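Local structure of lumazine protein (Photobacterium kishitanii, 3A35) at residues E74-V77 and G78-V81; T171-K174 and G175-V178. The protein probably acts as a fluorescent antenna that binds a lumazine or flavin chromophore and shifts bacterial luciferase emission to shorter wavelength. All coordinates share one frame; numbering follows the deposited sequence.

Contact 1: residues E74-V77 and G78-V81; sequences ELEV and GNKV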
loop_
_atom_site.group_PDB
_atom_site.type_symbol
_atom_site.label_atom_id
_atom_site.label_comp_id
_atom_site.label_asym_id
_atom_site.label_seq_id
_atom_site.Cartn_x
_atom_site.Cartn_y
_atom_site.Cartn_z
ATOM N N GLU A 74 -8.668 8.997 5.199
ATOM C CA GLU A 74 -9.983 8.908 4.489
ATOM C C GLU A 74 -10.453 7.544 4.292
ATOM O O GLU A 74 -11.460 7.360 3.636
ATOM C CB GLU A 74 -9.871 9.489 3.106
ATOM C CG GLU A 74 -10.704 10.652 2.794
ATOM C CD GLU A 74 -9.909 11.839 2.992
ATOM O OE1 GLU A 74 -9.627 12.051 4.201
ATOM O OE2 GLU A 74 -9.586 12.545 1.972
ATOM N N LEU A 75 -9.790 6.535 4.812
ATOM C CA LEU A 75 -10.347 5.214 4.645
ATOM C C LEU A 75 -11.562 5.020 5.599
ATOM O O LEU A 75 -11.790 5.755 6.550
ATOM C CB LEU A 75 -9.247 4.124 4.919
ATOM C CG LEU A 75 -7.995 4.164 4.006
ATOM C CD1 LEU A 75 -7.081 3.036 4.495
ATOM C CD2 LEU A 75 -8.405 4.003 2.647
ATOM N N GLU A 76 -12.293 3.949 5.287
ATOM C CA GLU A 76 -13.564 3.632 5.927
ATOM C C GLU A 76 -13.584 2.231 6.418
ATOM O O GLU A 76 -12.969 1.297 5.859
ATOM C CB GLU A 76 -14.692 3.769 4.854
ATOM C CG GLU A 76 -14.788 5.231 4.290
ATOM C CD GLU A 76 -15.328 6.261 5.280
ATOM O OE1 GLU A 76 -15.309 7.441 4.831
ATOM O OE2 GLU A 76 -15.741 5.962 6.452
ATOM N N VAL A 77 -14.445 1.977 7.395
ATOM C CA VAL A 77 -14.685 0.667 7.869
ATOM C C VAL A 77 -15.090 -0.245 6.683
ATOM O O VAL A 77 -15.942 0.226 5.871
ATOM C CB VAL A 77 -15.765 0.652 9.024
ATOM C CG1 VAL A 77 -16.155 -0.724 9.359
ATOM C CG2 VAL A 77 -15.175 1.390 10.213
ATOM N N GLY A 78 -14.578 -1.435 6.605
ATOM C CA GLY A 78 -14.794 -2.410 5.524
ATOM C C GLY A 78 -13.760 -2.350 4.393
ATOM O O GLY A 78 -13.744 -3.305 3.570
ATOM N N ASN A 79 -12.997 -1.224 4.275
ATOM C CA ASN A 79 -12.010 -1.162 3.201
ATOM C C ASN A 79 -10.916 -2.235 3.442
ATOM O O ASN A 79 -10.584 -2.650 4.551
ATOM C CB ASN A 79 -11.331 0.180 3.176
ATOM C CG ASN A 79 -12.239 1.331 2.722
ATOM O OD1 ASN A 79 -13.449 1.096 2.217
ATOM N ND2 ASN A 79 -11.771 2.493 2.812
ATOM N N LYS A 80 -10.332 -2.646 2.320
ATOM C CA LYS A 80 -9.334 -3.719 2.273
ATOM C C LYS A 80 -7.990 -3.016 2.131
ATOM O O LYS A 80 -7.751 -2.164 1.278
ATOM C CB LYS A 80 -9.557 -4.571 1.056
ATOM C CG LYS A 80 -8.557 -5.575 0.774
ATOM C CD LYS A 80 -9.301 -6.538 -0.164
ATOM C CE LYS A 80 -8.525 -6.735 -1.369
ATOM N NZ LYS A 80 -9.166 -5.680 -2.298
ATOM N N VAL A 81 -7.044 -3.455 2.994
ATOM C CA VAL A 81 -5.669 -2.903 3.026
ATOM C C VAL A 81 -4.677 -4.021 2.689
ATOM O O VAL A 81 -4.862 -5.169 3.067
ATOM C CB VAL A 81 -5.309 -2.251 4.352
ATOM C CG1 VAL A 81 -6.387 -1.101 4.640
ATOM C CG2 VAL A 81 -5.291 -3.270 5.450
#

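Contact 2: residues T171-K174 and G175-V178; sequences TLEK and GSDV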
loop_
_atom_site.group_PDB
_atom_site.type_symbol
_atom_site.label_atom_id
_atom_site.label_comp_id
_atom_site.label_asym_id
_atom_site.label_seq_id
_atom_site.Cartn_x
_atom_site.Cartn_y
_atom_site.Cartn_z
ATOM N N THR A 171 -9.657 -3.363 -6.232
ATOM C CA THR A 171 -10.757 -2.479 -5.663
ATOM C C THR A 171 -10.572 -1.026 -6.277
ATOM O O THR A 171 -11.466 -0.171 -6.136
ATOM C CB THR A 171 -10.646 -2.350 -4.103
ATOM O OG1 THR A 171 -9.446 -1.617 -3.745
ATOM C CG2 THR A 171 -10.672 -3.683 -3.463
ATOM N N LEU A 172 -9.439 -0.729 -6.926
ATOM C CA LEU A 172 -9.162 0.584 -7.392
ATOM C C LEU A 172 -10.174 0.870 -8.516
ATOM O O LEU A 172 -10.510 -0.012 -9.281
ATOM C CB LEU A 172 -7.699 0.690 -7.920
ATOM C CG LEU A 172 -6.656 0.507 -6.770
ATOM C CD1 LEU A 172 -5.348 0.611 -7.557
ATOM C CD2 LEU A 172 -6.757 1.552 -5.719
ATOM N N GLU A 173 -10.598 2.137 -8.565
ATOM C CA GLU A 173 -11.392 2.671 -9.723
ATOM C C GLU A 173 -10.881 4.059 -9.992
ATOM O O GLU A 173 -10.091 4.637 -9.199
ATOM C CB GLU A 173 -12.910 2.678 -9.453
ATOM C CG GLU A 173 -13.279 3.181 -8.133
ATOM C CD GLU A 173 -14.806 3.095 -7.983
ATOM O OE1 GLU A 173 -15.527 3.885 -8.658
ATOM O OE2 GLU A 173 -15.254 2.211 -7.244
ATOM N N LYS A 174 -11.353 4.737 -11.072
ATOM C CA LYS A 174 -11.049 6.090 -11.258
ATOM C C LYS A 174 -11.360 6.901 -9.973
ATOM O O LYS A 174 -12.479 6.762 -9.441
ATOM C CB LYS A 174 -11.919 6.702 -12.433
ATOM C CG LYS A 174 -11.574 8.164 -12.784
ATOM C CD LYS A 174 -12.430 8.821 -13.954
ATOM C CE LYS A 174 -11.574 9.236 -15.182
ATOM N NZ LYS A 174 -10.465 10.279 -14.857
ATOM N N GLY A 175 -10.483 7.804 -9.577
ATOM C CA GLY A 175 -10.629 8.566 -8.378
ATOM C C GLY A 175 -10.158 7.940 -7.059
ATOM O O GLY A 175 -10.165 8.629 -6.045
ATOM N N SER A 176 -9.789 6.655 -7.114
ATOM C CA SER A 176 -9.209 6.013 -5.904
ATOM C C SER A 176 -7.894 6.675 -5.568
ATOM O O SER A 176 -7.008 6.791 -6.397
ATOM C CB SER A 176 -8.998 4.566 -6.166
ATOM O OG SER A 176 -10.234 3.879 -6.261
ATOM N N ASP A 177 -7.717 7.066 -4.324
ATOM C CA ASP A 177 -6.426 7.487 -3.780
ATOM C C ASP A 177 -5.595 6.301 -3.383
ATOM O O ASP A 177 -6.063 5.274 -2.927
ATOM C CB ASP A 177 -6.561 8.417 -2.610
ATOM C CG ASP A 177 -7.063 9.836 -3.002
ATOM O OD1 ASP A 177 -7.102 10.229 -4.176
ATOM O OD2 ASP A 177 -7.421 10.559 -2.068
ATOM N N VAL A 178 -4.269 6.452 -3.621
ATOM C CA VAL A 178 -3.252 5.369 -3.339
ATOM C C VAL A 178 -2.038 5.988 -2.688
ATOM O O VAL A 178 -1.707 7.144 -2.884
ATOM C CB VAL A 178 -2.868 4.653 -4.632
ATOM C CG1 VAL A 178 -3.996 3.962 -5.306
ATOM C CG2 VAL A 178 -2.167 5.601 -5.626
#

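Contact 1: residues E74-V77 and G78-V81
Leu-75 and Asn-79 are turned toward each other by similar first torsions: each CG is anti to its own carbonyl carbon, at chi1 -60° for Leu-75 and -70° for Asn-79. This folds the Asn-79 amide back across the mouth of the turn, where it lies obliquely against CB and CD2 of Leu-75 and beside the backbone of Glu-76. The stem of Asn-79 is held close to that backbone, with CB 3.3 Å and CG 3.2 Å from the carbonyl O of Glu-76. The same carbonyl accepts the N-H of Asn-79 in a nearly straight bond of 3.0 Å (N to O, 164° at the hydrogen). Glu-76 contributes mainly its backbone and CB, its chain bending so that the carboxylate leads outward. At the apex the Val-77 methyl CG1 sits 3.3 Å from the N of Gly-78, and Gly-78 takes the positive phi of the third turn position, which suits glycine. Beyond the turn the apolar side chains meet more loosely: CD1 of Leu-75 approaches CG1 of the buried Val-81 to 4.2 Å, and both residues also pack on Ile-12 of strand 8-17. Backbone bonds from Gly-78 and Asn-79 to Ile-12, and from Val-81 to Gly-10, tie the new strand to the first one. The arrangement is a type II beta turn, Glu-76 to Asn-79, leading into the last strand of the six-stranded antiparallel barrel that forms the first lumazine-binding domain, as in riboflavin synthase.

Contact 2: residues T171-K174 and G175-V178
Between Glu-173 and Ser-176 the backbone reverses in a type II beta turn, Lys-174 and Gly-175 occupying the two central positions and Gly-175 having the positive phi that suits glycine, closed by a bond of 2.9 Å from the N of Ser-176 to the carbonyl O of Glu-173. The serine side chain returns the grip: with OG anti to the carbonyl carbon (chi1 -70°), the hydroxyl swings back over the turn and accepts the N-H of Glu-173. That bond is 2.9 Å from N to OG and almost linear at 171°. The Glu-173 CG lies alongside, 3.6 Å from the Ser-176 OG. Deeper in, the CD2 methyl of Leu-172 touches both the CB of Ser-176 (3.8 Å) and the CG1 of Val-178 (3.7 Å), and the side chains of Leu-172 and Val-178 cross at about a right angle. Leu-172, Ser-176 and Val-178 all rest on Val-108 of strand 104-114. On the exposed side NZ of Lys-174 makes a long, weak ion pair with Asp-109, while Asp-177 points away from the turn and its OD1 is hydrogen-bonded to OG1 of Thr-107. Ser-176 thus uses its backbone N as donor to the C=O and its OG as acceptor of the N-H of Glu-173, so that both backbone polar groups of that residue are engaged; the N-H bond holds OG in its chi1 position, while the methyls beneath supply the apolar side.

Along the chain residues 74-81 come first and residues 171-178 follow, and they occupy matching places in the two predicted lumazine-binding repeats: each is a type II turn just before the final strand, 80-84 or 177-182, of its six-stranded barrel. Leu-75, Gly-78, Asn-79 and Val-81 thus correspond to Leu-172, Gly-175, Ser-176 and Val-178. Their centres lie about 12 Å apart, and the two contacts touch where Lys-80 packs on Thr-171; the Lys-80 carbonyl is hydrogen-bonded to Asn-168. The bound riboflavin lies in a pocket of residues between 41 and 102; the side chains of Leu-75 and Val-178 are each about 12 Å from it, so neither turn contacts it directly.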